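PDB 4GPS: KLLA0E02245p, which removes NAD and N7-methylguanosine caps from the 5' ends of RNAs and degrades RNA as a metal-dependent 5'-3' exoribonuclease. Local coordinates for residues S180-I185 and W315-L320; A279-I284 and D289-I294. One frame throughout, in Å; residues are numbered along the deposited sequence.

Contact 1. Residues S180-I185 and W315-L320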
loop_
_atom_site.group_PDB
_atom_site.type_symbol
_atom_site.label_atom_id
_atom_site.label_comp_id
_atom_site.label_asym_id
_atom_site.label_seq_id
_atom_site.Cartn_x
_atom_site.Cartn_y
_atom_site.Cartn_z
ATOM N N SER A 180 -4.050 9.169 5.989
ATOM C CA SER A 180 -4.674 7.869 5.825
ATOM C C SER A 180 -3.773 6.648 6.020
ATOM O O SER A 180 -2.553 6.767 5.968
ATOM C CB SER A 180 -5.271 7.852 4.401
ATOM O OG SER A 180 -5.754 6.583 4.027
ATOM N N LEU A 181 -4.369 5.474 6.263
ATOM C CA LEU A 181 -3.573 4.252 6.318
ATOM C C LEU A 181 -3.253 3.979 4.832
ATOM O O LEU A 181 -4.057 4.315 3.945
ATOM C CB LEU A 181 -4.381 3.097 6.866
ATOM C CG LEU A 181 -4.908 3.377 8.263
ATOM C CD1 LEU A 181 -5.970 2.326 8.626
ATOM C CD2 LEU A 181 -3.723 3.419 9.245
ATOM N N ARG A 182 -2.090 3.394 4.553
ATOM C CA ARG A 182 -1.697 3.109 3.183
ATOM C C ARG A 182 -2.733 2.282 2.396
ATOM O O ARG A 182 -2.967 2.524 1.215
ATOM C CB ARG A 182 -0.358 2.383 3.163
ATOM C CG ARG A 182 0.128 2.120 1.760
ATOM C CD ARG A 182 1.540 1.604 1.760
ATOM N NE ARG A 182 1.571 0.377 2.516
ATOM C CZ ARG A 182 2.638 -0.389 2.607
ATOM N NH1 ARG A 182 3.750 -0.045 1.973
ATOM N NH2 ARG A 182 2.599 -1.483 3.346
ATOM N N HIS A 183 -3.345 1.307 3.056
ATOM C CA HIS A 183 -4.346 0.444 2.441
ATOM C C HIS A 183 -5.404 1.227 1.652
ATOM O O HIS A 183 -5.777 0.828 0.555
ATOM C CB HIS A 183 -5.044 -0.408 3.523
ATOM C CG HIS A 183 -5.707 -1.629 2.981
ATOM N ND1 HIS A 183 -5.029 -2.813 2.771
ATOM C CD2 HIS A 183 -6.967 -1.831 2.518
ATOM C CE1 HIS A 183 -5.839 -3.691 2.198
ATOM N NE2 HIS A 183 -7.020 -3.122 2.032
ATOM N N HIS A 184 -5.900 2.334 2.201
ATOM C CA HIS A 184 -6.931 3.095 1.496
ATOM C C HIS A 184 -6.411 3.904 0.336
ATOM O O HIS A 184 -7.172 4.178 -0.592
ATOM C CB HIS A 184 -7.700 4.015 2.434
ATOM C CG HIS A 184 -8.322 3.300 3.582
ATOM N ND1 HIS A 184 -8.996 2.106 3.430
ATOM C CD2 HIS A 184 -8.313 3.566 4.908
ATOM C CE1 HIS A 184 -9.368 1.662 4.617
ATOM N NE2 HIS A 184 -8.965 2.529 5.530
ATOM N N ILE A 185 -5.138 4.308 0.380
ATOM C CA ILE A 185 -4.606 5.055 -0.735
ATOM C C ILE A 185 -4.466 4.004 -1.845
ATOM O O ILE A 185 -4.879 4.215 -2.977
ATOM C CB ILE A 185 -3.243 5.740 -0.402
ATOM C CG1 ILE A 185 -3.395 6.724 0.781
ATOM C CG2 ILE A 185 -2.783 6.522 -1.598
ATOM C CD1 ILE A 185 -4.496 7.753 0.546
ATOM N N TRP A 315 3.409 -3.049 -6.617
ATOM C CA TRP A 315 4.149 -1.914 -7.093
ATOM C C TRP A 315 3.623 -0.637 -6.416
ATOM O O TRP A 315 4.419 0.150 -5.914
ATOM C CB TRP A 315 3.992 -1.797 -8.612
ATOM C CG TRP A 315 4.607 -0.543 -9.183
ATOM C CD1 TRP A 315 5.943 -0.314 -9.435
ATOM C CD2 TRP A 315 3.929 0.672 -9.492
ATOM N NE1 TRP A 315 6.128 0.965 -9.869
ATOM C CE2 TRP A 315 4.913 1.600 -9.916
ATOM C CE3 TRP A 315 2.583 1.079 -9.444
ATOM C CZ2 TRP A 315 4.591 2.914 -10.300
ATOM C CZ3 TRP A 315 2.264 2.392 -9.823
ATOM C CH2 TRP A 315 3.267 3.289 -10.244
ATOM N N ILE A 316 2.301 -0.414 -6.404
ATOM C CA ILE A 316 1.768 0.806 -5.780
ATOM C C ILE A 316 2.143 0.827 -4.315
ATOM O O ILE A 316 2.503 1.867 -3.776
ATOM C CB ILE A 316 0.259 0.876 -5.835
ATOM C CG1 ILE A 316 -0.199 0.891 -7.294
ATOM C CG2 ILE A 316 -0.231 2.118 -5.075
ATOM C CD1 ILE A 316 -1.660 0.582 -7.446
ATOM N N GLN A 317 2.072 -0.341 -3.684
ATOM C CA GLN A 317 2.389 -0.467 -2.266
ATOM C C GLN A 317 3.804 -0.012 -1.898
ATOM O O GLN A 317 3.981 0.782 -0.977
ATOM C CB GLN A 317 2.143 -1.900 -1.814
ATOM C CG GLN A 317 2.644 -2.219 -0.454
ATOM C CD GLN A 317 2.629 -3.720 -0.167
ATOM O OE1 GLN A 317 3.206 -4.174 0.818
ATOM N NE2 GLN A 317 1.967 -4.487 -1.019
ATOM N N THR A 318 4.816 -0.477 -2.609
ATOM C CA THR A 318 6.156 -0.055 -2.255
ATOM C C THR A 318 6.481 1.303 -2.835
ATOM O O THR A 318 7.210 2.093 -2.217
ATOM C CB THR A 318 7.223 -1.076 -2.668
ATOM O OG1 THR A 318 7.046 -1.442 -4.027
ATOM C CG2 THR A 318 7.121 -2.327 -1.782
ATOM N N ASN A 319 5.897 1.612 -3.990
ATOM C CA ASN A 319 6.170 2.906 -4.593
ATOM C C ASN A 319 5.694 4.092 -3.759
ATOM O O ASN A 319 6.200 5.190 -3.926
ATOM C CB ASN A 319 5.571 3.006 -5.986
ATOM C CG ASN A 319 6.207 4.102 -6.788
ATOM O OD1 ASN A 319 5.622 5.138 -7.006
ATOM N ND2 ASN A 319 7.441 3.883 -7.201
ATOM N N LEU A 320 4.720 3.884 -2.874
ATOM C CA LEU A 320 4.243 4.973 -2.006
ATOM C C LEU A 320 5.217 5.274 -0.839
ATOM O O LEU A 320 5.018 6.221 -0.069
ATOM C CB LEU A 320 2.855 4.634 -1.428
ATOM C CG LEU A 320 1.653 4.769 -2.353
ATOM C CD1 LEU A 320 0.589 3.963 -1.740
ATOM C CD2 LEU A 320 1.218 6.244 -2.554
#
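R182 and I185, one helical turn apart, meet Q317 near the C-terminal end of helix 305-319 and L320 in the same segment; R182 and Q317 have the closest CA atoms, 7.7 Å apart. R182 stands where strand 176-181 gives way to helix 182-190. Its CG stands anti to the backbone N (chi1 -177°), and the chain runs straight toward the other segment before bending at chi3, 60°, where the guanidinium is brought across the Q317 side chain. On the way its CG passes L320 CD1 at 4.0 Å. Q317 CG then lies over one face of the guanidinium, toward its rim, with R182 NH1 3.4 Å from Q317 CG. The same nitrogen makes a weak, strongly bent hydrogen bond to the backbone carbonyl, R182 NH1 to Q317 O at 3.1 Å with 123° at the hydrogen. Its stronger partner is the carboxylate of E293, a residue that binds the divalent metal, while R182 NE is bonded to a citrate probably taken up from the crystallisation liquor. The two helices belong to the PD-(D/E)XK nuclease fold of the DXO/Dom3Z family, and R182 pairs with E293 beside the probable substrate site, to which Q317 is assigned by similarity. Further along, I185 offers its CG2 branch, which touches L320 CD2 at 4.1 Å. L320, reaching back between R182 and I185, also packs on I186 of helix 182-190.

Contact 2. Residues A279-I284 and D289-I294; sequences AEMDSI and DTYTEI
Residues 279-284 and 289-294 face each other in an antiparallel hairpin, I284 and Y291 forming a non-hydrogen-bonded pair with CA atoms 4.3 Å apart, while T292 N donates a nearly straight bond to S283 O (2.9 Å, 168°). M281 covers the Y291 ring: its CG lies over the centre of one face, 3.9 Å from the centroid, as a CH-pi contact, and SD follows over the same face in a Met-aromatic contact. Bends at chi2 and chi3 carry M281 CE on to the carboxylate of E293, which is salt-bridged to R182. I284 runs beside Y291, its CG1 3.6 Å from Y291 CD1. Opposite N285, D289 and T290 form a G1 beta bulge. In this PD-(D/E)XK nuclease the hairpin carries metal ligands: D282, E293 and I294 bind the divalent cation together with E243. D282 interrupts the first strand, and its OD2 accepts a hydrogen bond from I294 N at 2.9 Å on the anti lone pair, which restrains the turn of the carboxylate. A water accepts from D282 N at 3.0 Å and lies within bonding distance of E280 O and E293 OE1, which compete for its protons. S283 OG, set between the backbone N and the carbonyl carbon (chi1 71°), donates to T292 O at 3.1 Å.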
loop_
_atom_site.group_PDB
_atom_site.type_symbol
_atom_site.label_atom_id
_atom_site.label_comp_id
_atom_site.label_asym_id
_atom_site.label_seq_id
_atom_site.Cartn_x
_atom_site.Cartn_y
_atom_site.Cartn_z
ATOM N N ALA A 279 1.978 3.102 7.251
ATOM C CA ALA A 279 2.164 1.787 6.634
ATOM C C ALA A 279 2.774 0.808 7.603
ATOM O O ALA A 279 3.686 1.145 8.351
ATOM C CB ALA A 279 3.072 1.903 5.388
ATOM N N GLU A 280 2.274 -0.409 7.603
ATOM C CA GLU A 280 2.849 -1.408 8.472
ATOM C C GLU A 280 3.994 -2.025 7.673
ATOM O O GLU A 280 3.797 -2.409 6.506
ATOM C CB GLU A 280 1.817 -2.477 8.838
ATOM C CG GLU A 280 2.474 -3.779 9.315
ATOM C CD GLU A 280 1.479 -4.825 9.797
ATOM O OE1 GLU A 280 1.941 -5.909 10.239
ATOM O OE2 GLU A 280 0.249 -4.557 9.739
ATOM N N MET A 281 5.180 -2.087 8.288
ATOM C CA MET A 281 6.371 -2.666 7.669
ATOM C C MET A 281 6.625 -4.003 8.334
ATOM O O MET A 281 6.665 -4.089 9.562
ATOM C CB MET A 281 7.585 -1.768 7.888
ATOM C CG MET A 281 7.349 -0.320 7.465
ATOM S SD MET A 281 7.291 -0.025 5.623
ATOM C CE MET A 281 5.583 -0.283 5.314
ATOM N N ASP A 282 6.795 -5.044 7.523
ATOM C CA ASP A 282 7.045 -6.377 8.029
ATOM C C ASP A 282 8.411 -6.527 8.629
ATOM O O ASP A 282 8.580 -7.236 9.616
ATOM C CB ASP A 282 6.941 -7.421 6.922
ATOM C CG ASP A 282 5.595 -7.467 6.278
ATOM O OD1 ASP A 282 4.579 -7.228 6.972
ATOM O OD2 ASP A 282 5.571 -7.757 5.066
ATOM N N SER A 283 9.397 -5.856 8.050
ATOM C CA SER A 283 10.740 -6.020 8.569
ATOM C C SER A 283 11.728 -5.095 7.945
ATOM O O SER A 283 11.419 -4.383 6.983
ATOM C CB SER A 283 11.226 -7.433 8.264
ATOM O OG SER A 283 11.477 -7.582 6.858
ATOM N N ILE A 284 12.939 -5.128 8.498
ATOM C CA ILE A 284 14.054 -4.357 7.956
ATOM C C ILE A 284 15.145 -5.344 7.593
ATOM O O ILE A 284 15.365 -6.324 8.308
ATOM C CB ILE A 284 14.719 -3.396 8.944
ATOM C CG1 ILE A 284 13.736 -2.328 9.408
ATOM C CG2 ILE A 284 15.867 -2.674 8.237
ATOM C CD1 ILE A 284 12.836 -2.774 10.537
ATOM N N ASP A 289 19.735 -1.815 5.584
ATOM C CA ASP A 289 18.936 -0.805 6.285
ATOM C C ASP A 289 17.750 -0.342 5.429
ATOM O O ASP A 289 17.448 0.848 5.304
ATOM C CB ASP A 289 19.785 0.403 6.675
ATOM C CG ASP A 289 19.061 1.301 7.651
ATOM O OD1 ASP A 289 18.404 0.748 8.563
ATOM O OD2 ASP A 289 19.143 2.539 7.512
ATOM N N THR A 290 17.068 -1.319 4.859
ATOM C CA THR A 290 15.969 -1.074 3.963
ATOM C C THR A 290 14.738 -1.869 4.378
ATOM O O THR A 290 14.799 -3.085 4.596
ATOM C CB THR A 290 16.411 -1.485 2.528
ATOM O OG1 THR A 290 17.500 -0.641 2.107
ATOM C CG2 THR A 290 15.249 -1.409 1.535
ATOM N N TYR A 291 13.618 -1.185 4.514
ATOM C CA TYR A 291 12.400 -1.909 4.836
ATOM C C TYR A 291 12.203 -2.972 3.752
ATOM O O TYR A 291 12.497 -2.735 2.579
ATOM C CB TYR A 291 11.211 -0.954 4.843
ATOM C CG TYR A 291 11.188 -0.053 6.035
ATOM C CD1 TYR A 291 11.322 -0.581 7.327
ATOM C CD2 TYR A 291 10.971 1.321 5.889
ATOM C CE1 TYR A 291 11.234 0.235 8.454
ATOM C CE2 TYR A 291 10.875 2.149 7.004
ATOM C CZ TYR A 291 11.003 1.605 8.281
ATOM O OH TYR A 291 10.852 2.425 9.364
ATOM N N THR A 292 11.706 -4.136 4.158
ATOM C CA THR A 292 11.479 -5.267 3.258
ATOM C C THR A 292 10.062 -5.833 3.518
ATOM O O THR A 292 9.762 -6.336 4.605
ATOM C CB THR A 292 12.563 -6.337 3.509
ATOM O OG1 THR A 292 13.844 -5.748 3.240
ATOM C CG2 THR A 292 12.343 -7.596 2.613
ATOM N N GLU A 293 9.193 -5.699 2.518
ATOM C CA GLU A 293 7.808 -6.143 2.601
ATOM C C GLU A 293 7.740 -7.547 1.995
ATOM O O GLU A 293 8.159 -7.784 0.853
ATOM C CB GLU A 293 6.895 -5.158 1.853
ATOM C CG GLU A 293 7.226 -3.702 2.187
ATOM C CD GLU A 293 6.026 -2.786 2.168
ATOM O OE1 GLU A 293 5.006 -3.147 2.783
ATOM O OE2 GLU A 293 6.099 -1.702 1.556
ATOM N N ILE A 294 7.231 -8.464 2.805
ATOM C CA ILE A 294 7.119 -9.874 2.495
ATOM C C ILE A 294 5.765 -10.259 1.880
ATOM O O ILE A 294 4.700 -9.930 2.413
ATOM C CB ILE A 294 7.377 -10.663 3.794
ATOM C CG1 ILE A 294 8.760 -10.252 4.321
ATOM C CG2 ILE A 294 7.234 -12.188 3.567
ATOM C CD1 ILE A 294 9.140 -10.906 5.598
HETATM O O HOH W 1 5.411 -4.656 4.920
#

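Both contacts are largely buried, the centre of contact 1 lying about 3 Å from the centre of the chain and that of contact 2 about 12 Å from it. Contact 1 joins two helical segments, burying 225 Å² through an arginine and aliphatic branches; contact 2 joins two strands, burying 517 Å² with a backbone hydrogen bond, side-chain to backbone bonds, an aromatic face and metal-binding carboxylates. They share the sheet, strand 176-181 being a neighbour of strand 273-285, and strand 290-297 leads on to helix 305-319. Their centres are 13 Å apart, yet they touch where R182 NH1 meets E293 OE2 at 2.9 Å, which would partly offset the negative charge gathered there.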